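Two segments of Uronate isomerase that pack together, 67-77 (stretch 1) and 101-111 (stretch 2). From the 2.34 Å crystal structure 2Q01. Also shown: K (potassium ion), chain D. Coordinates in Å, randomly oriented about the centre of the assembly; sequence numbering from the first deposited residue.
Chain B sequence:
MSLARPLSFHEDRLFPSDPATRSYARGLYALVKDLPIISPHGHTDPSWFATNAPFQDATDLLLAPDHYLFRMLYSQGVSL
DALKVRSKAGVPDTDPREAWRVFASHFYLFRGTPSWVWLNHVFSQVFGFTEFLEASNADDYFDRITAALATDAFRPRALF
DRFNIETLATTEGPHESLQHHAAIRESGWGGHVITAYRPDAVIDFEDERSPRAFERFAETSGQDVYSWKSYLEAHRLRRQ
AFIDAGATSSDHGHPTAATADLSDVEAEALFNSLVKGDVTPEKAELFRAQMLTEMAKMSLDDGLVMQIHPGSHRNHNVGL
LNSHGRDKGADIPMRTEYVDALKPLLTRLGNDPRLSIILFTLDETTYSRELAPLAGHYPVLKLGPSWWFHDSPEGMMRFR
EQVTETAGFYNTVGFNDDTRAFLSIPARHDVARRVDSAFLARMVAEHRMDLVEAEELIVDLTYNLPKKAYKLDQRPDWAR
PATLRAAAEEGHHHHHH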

# COMPACT_ATOMS: atom_id res chain seq x y z
N HIS B 67 -20.55 -16.95 -1.64
CA HIS B 67 -20.57 -15.64 -2.29
C HIS B 67 -19.29 -15.30 -3.06
O HIS B 67 -19.35 -14.51 -4.00
CB HIS B 67 -20.97 -14.51 -1.31
CG HIS B 67 -20.08 -14.39 -0.11
ND1 HIS B 67 -18.93 -13.62 -0.10
CD2 HIS B 67 -20.18 -14.92 1.13
CE1 HIS B 67 -18.36 -13.70 1.09
NE2 HIS B 67 -19.10 -14.48 1.85
N TYR B 68 -18.17 -15.91 -2.69
CA TYR B 68 -16.91 -15.80 -3.45
C TYR B 68 -17.09 -16.28 -4.89
O TYR B 68 -16.50 -15.71 -5.82
CB TYR B 68 -15.81 -16.65 -2.80
CG TYR B 68 -15.18 -16.07 -1.56
CD1 TYR B 68 -15.77 -16.27 -0.30
CD2 TYR B 68 -13.99 -15.34 -1.62
CE1 TYR B 68 -15.19 -15.74 0.85
CE2 TYR B 68 -13.41 -14.82 -0.47
CZ TYR B 68 -14.01 -15.02 0.76
OH TYR B 68 -13.44 -14.50 1.90
N LEU B 69 -17.90 -17.32 -5.06
CA LEU B 69 -18.13 -17.92 -6.37
C LEU B 69 -19.13 -17.15 -7.21
O LEU B 69 -18.81 -16.76 -8.34
CB LEU B 69 -18.54 -19.39 -6.24
CG LEU B 69 -17.50 -20.36 -5.66
CD1 LEU B 69 -17.98 -21.79 -5.79
CD2 LEU B 69 -16.12 -20.20 -6.29
N PHE B 70 -20.33 -16.90 -6.69
CA PHE B 70 -21.34 -16.22 -7.50
C PHE B 70 -21.08 -14.73 -7.79
O PHE B 70 -21.59 -14.20 -8.76
CB PHE B 70 -22.80 -16.53 -7.10
CG PHE B 70 -23.21 -16.11 -5.71
CD1 PHE B 70 -23.48 -17.08 -4.74
CD2 PHE B 70 -23.40 -14.77 -5.38
CE1 PHE B 70 -23.89 -16.72 -3.46
CE2 PHE B 70 -23.80 -14.40 -4.09
CZ PHE B 70 -24.05 -15.37 -3.14
N ARG B 71 -20.27 -14.08 -6.95
CA ARG B 71 -19.77 -12.75 -7.26
C ARG B 71 -19.17 -12.70 -8.66
O ARG B 71 -19.66 -11.97 -9.53
CB ARG B 71 -18.72 -12.32 -6.23
CG ARG B 71 -19.27 -11.48 -5.09
CD ARG B 71 -18.18 -11.10 -4.11
NE ARG B 71 -17.07 -10.41 -4.76
CZ ARG B 71 -16.92 -9.09 -4.79
NH1 ARG B 71 -15.88 -8.55 -5.41
NH2 ARG B 71 -17.81 -8.31 -4.19
N MET B 72 -18.11 -13.47 -8.88
CA MET B 72 -17.43 -13.52 -10.17
C MET B 72 -18.39 -13.75 -11.32
O MET B 72 -18.30 -13.10 -12.35
CB MET B 72 -16.38 -14.64 -10.22
CG MET B 72 -14.94 -14.24 -9.95
SD MET B 72 -14.11 -13.07 -11.04
CE MET B 72 -14.92 -13.31 -12.60
N LEU B 73 -19.30 -14.71 -11.14
CA LEU B 73 -20.27 -15.01 -12.18
C LEU B 73 -21.22 -13.85 -12.39
O LEU B 73 -21.40 -13.41 -13.53
CB LEU B 73 -20.98 -16.34 -11.91
CG LEU B 73 -20.21 -17.57 -12.39
CD1 LEU B 73 -19.42 -18.21 -11.27
CD2 LEU B 73 -21.14 -18.60 -12.99
N TYR B 74 -21.78 -13.30 -11.30
CA TYR B 74 -22.64 -12.11 -11.37
C TYR B 74 -21.91 -10.93 -12.01
O TYR B 74 -22.51 -10.13 -12.74
CB TYR B 74 -23.15 -11.70 -9.99
CG TYR B 74 -24.12 -10.54 -10.01
CD1 TYR B 74 -25.41 -10.69 -10.51
CD2 TYR B 74 -23.75 -9.29 -9.53
CE1 TYR B 74 -26.30 -9.64 -10.53
CE2 TYR B 74 -24.64 -8.22 -9.54
CZ TYR B 74 -25.91 -8.41 -10.04
OH TYR B 74 -26.80 -7.36 -10.05
N SER B 75 -20.62 -10.86 -11.74
CA SER B 75 -19.75 -9.84 -12.31
C SER B 75 -19.57 -9.96 -13.81
O SER B 75 -19.10 -9.01 -14.45
CB SER B 75 -18.38 -9.86 -11.62
OG SER B 75 -17.46 -10.69 -12.30
N GLN B 76 -19.93 -11.11 -14.38
CA GLN B 76 -19.68 -11.37 -15.79
C GLN B 76 -20.97 -11.55 -16.60
O GLN B 76 -20.92 -11.94 -17.77
CB GLN B 76 -18.74 -12.57 -15.94
CG GLN B 76 -17.28 -12.23 -15.63
CD GLN B 76 -16.54 -11.64 -16.82
OE1 GLN B 76 -16.74 -12.05 -17.97
NE2 GLN B 76 -15.68 -10.67 -16.56
N GLY B 77 -22.11 -11.25 -15.98
CA GLY B 77 -23.39 -11.25 -16.68
C GLY B 77 -24.36 -12.37 -16.32
O GLY B 77 -25.44 -12.47 -16.90
N ARG B 101 -24.08 -26.53 -14.32
CA ARG B 101 -23.63 -26.44 -15.71
C ARG B 101 -23.12 -25.04 -16.07
O ARG B 101 -22.13 -24.92 -16.80
CB ARG B 101 -24.79 -26.81 -16.65
CG ARG B 101 -24.38 -27.50 -17.94
CD ARG B 101 -24.35 -29.01 -17.76
NE ARG B 101 -25.64 -29.53 -17.33
CZ ARG B 101 -26.60 -29.96 -18.15
NH1 ARG B 101 -26.42 -29.94 -19.46
NH2 ARG B 101 -27.74 -30.42 -17.64
N VAL B 102 -23.79 -24.01 -15.57
CA VAL B 102 -23.42 -22.61 -15.82
C VAL B 102 -22.11 -22.27 -15.11
O VAL B 102 -21.23 -21.63 -15.68
CB VAL B 102 -24.54 -21.62 -15.40
CG1 VAL B 102 -24.10 -20.17 -15.57
CG2 VAL B 102 -25.80 -21.86 -16.21
N PHE B 103 -21.98 -22.73 -13.86
CA PHE B 103 -20.75 -22.56 -13.09
C PHE B 103 -19.55 -23.24 -13.76
O PHE B 103 -18.47 -22.66 -13.87
CB PHE B 103 -20.91 -23.10 -11.67
CG PHE B 103 -19.62 -23.22 -10.92
CD1 PHE B 103 -18.92 -22.09 -10.53
CD2 PHE B 103 -19.11 -24.47 -10.60
CE1 PHE B 103 -17.72 -22.20 -9.84
CE2 PHE B 103 -17.91 -24.59 -9.90
CZ PHE B 103 -17.21 -23.45 -9.53
N ALA B 104 -19.76 -24.49 -14.19
CA ALA B 104 -18.74 -25.28 -14.85
C ALA B 104 -18.25 -24.61 -16.13
O ALA B 104 -17.04 -24.54 -16.37
CB ALA B 104 -19.26 -26.66 -15.15
N SER B 105 -19.19 -24.09 -16.91
CA SER B 105 -18.90 -23.37 -18.17
C SER B 105 -18.22 -22.02 -17.95
O SER B 105 -17.71 -21.42 -18.89
CB SER B 105 -20.18 -23.17 -18.98
OG SER B 105 -20.79 -24.42 -19.27
N HIS B 106 -18.22 -21.56 -16.70
CA HIS B 106 -17.61 -20.30 -16.32
C HIS B 106 -16.51 -20.47 -15.26
O HIS B 106 -16.07 -19.49 -14.66
CB HIS B 106 -18.68 -19.33 -15.82
CG HIS B 106 -19.56 -18.80 -16.91
ND1 HIS B 106 -20.86 -19.21 -17.08
CD2 HIS B 106 -19.32 -17.89 -17.88
CE1 HIS B 106 -21.39 -18.57 -18.11
NE2 HIS B 106 -20.48 -17.77 -18.61
N PHE B 107 -16.07 -21.70 -15.06
CA PHE B 107 -15.04 -22.02 -14.06
C PHE B 107 -13.67 -21.41 -14.42
O PHE B 107 -12.86 -21.16 -13.53
CB PHE B 107 -14.96 -23.53 -13.83
CG PHE B 107 -14.04 -23.95 -12.71
CD1 PHE B 107 -14.14 -23.36 -11.45
CD2 PHE B 107 -13.09 -24.95 -12.91
CE1 PHE B 107 -13.28 -23.74 -10.42
CE2 PHE B 107 -12.24 -25.34 -11.88
CZ PHE B 107 -12.34 -24.73 -10.63
N TYR B 108 -13.45 -21.15 -15.71
CA TYR B 108 -12.24 -20.48 -16.21
C TYR B 108 -12.02 -19.07 -15.62
O TYR B 108 -10.89 -18.58 -15.57
CB TYR B 108 -12.26 -20.41 -17.75
CG TYR B 108 -13.27 -19.43 -18.32
CD1 TYR B 108 -14.61 -19.79 -18.47
CD2 TYR B 108 -12.88 -18.15 -18.72
CE1 TYR B 108 -15.54 -18.90 -18.99
CE2 TYR B 108 -13.81 -17.25 -19.25
CZ TYR B 108 -15.13 -17.63 -19.37
OH TYR B 108 -16.07 -16.77 -19.88
N LEU B 109 -13.10 -18.44 -15.18
CA LEU B 109 -13.02 -17.10 -14.61
C LEU B 109 -12.10 -17.06 -13.39
O LEU B 109 -11.46 -16.05 -13.11
CB LEU B 109 -14.42 -16.59 -14.23
CG LEU B 109 -15.08 -15.64 -15.22
CD1 LEU B 109 -14.54 -15.86 -16.63
CD2 LEU B 109 -16.59 -15.80 -15.19
N PHE B 110 -12.05 -18.17 -12.66
CA PHE B 110 -11.32 -18.25 -11.40
C PHE B 110 -9.81 -18.50 -11.53
O PHE B 110 -9.13 -18.72 -10.54
CB PHE B 110 -11.98 -19.28 -10.48
CG PHE B 110 -13.41 -18.96 -10.16
CD1 PHE B 110 -14.45 -19.54 -10.87
CD2 PHE B 110 -13.72 -18.05 -9.14
CE1 PHE B 110 -15.78 -19.24 -10.58
CE2 PHE B 110 -15.04 -17.75 -8.84
CZ PHE B 110 -16.07 -18.34 -9.56
N ARG B 111 -9.29 -18.44 -12.76
CA ARG B 111 -7.85 -18.54 -13.01
C ARG B 111 -7.10 -17.43 -12.28
O ARG B 111 -7.33 -16.24 -12.52
CB ARG B 111 -7.56 -18.47 -14.52
CG ARG B 111 -7.83 -19.76 -15.26
CD ARG B 111 -7.85 -19.56 -16.77
NE ARG B 111 -8.41 -20.72 -17.46
CZ ARG B 111 -8.48 -20.86 -18.78
NH1 ARG B 111 -9.00 -21.95 -19.31
NH2 ARG B 111 -8.02 -19.90 -19.59
K K D . -17.19 -6.76 -14.03
O HOH W 1 -17.70 -7.07 -16.59

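No hydrogen bond crosses between the stretches; apolar packing accounts for the contact, which buries 456 Å² over both sides. The helices of the two stretches run at 73°, their axes no closer than 11.1 Å, but the 3-10 segment brings Leu-109 CA to 7.2 Å from Met-72 CA.

Leu-73 contributes the largest share. Its CA-to-CB bond points sideways, yet chi1 of -84° (m) and an off-well chi2 of 97° carry the methyls across: CD1 lies 4.0 Å from Phe-103 CD1, near the plane of that ring, and 3.8 Å from Phe-110 CZ, while CD2 sits 3.8 Å from His-106 CB. The imidazole of His-106 is tethered within its own stretch, ND1 donating to Val-102 O at 2.8 Å.

Phe-110 also starts sideways, and chi1 of -60° (m) brings its ring edge to the helix backbone, with CZ 3.4 Å from Leu-69 O. Leu-69, m at chi1 and t at chi2, reaches both aromatics: CD2 is 3.7 Å from Phe-110 CE2 and CD1 4.1 Å from Phe-103 CE1.

Met-72 points toward stretch 2. With all but chi2 (m) off-well, its flexible chain places CE 3.5 Å from Leu-109 CG. Leu-109, itself off-well at both chi angles, also meets the aliphatic part of Gln-76, CD2 to CG at 3.7 Å; Gln-76 NE2 is hydrogen-bonded elsewhere in the structure.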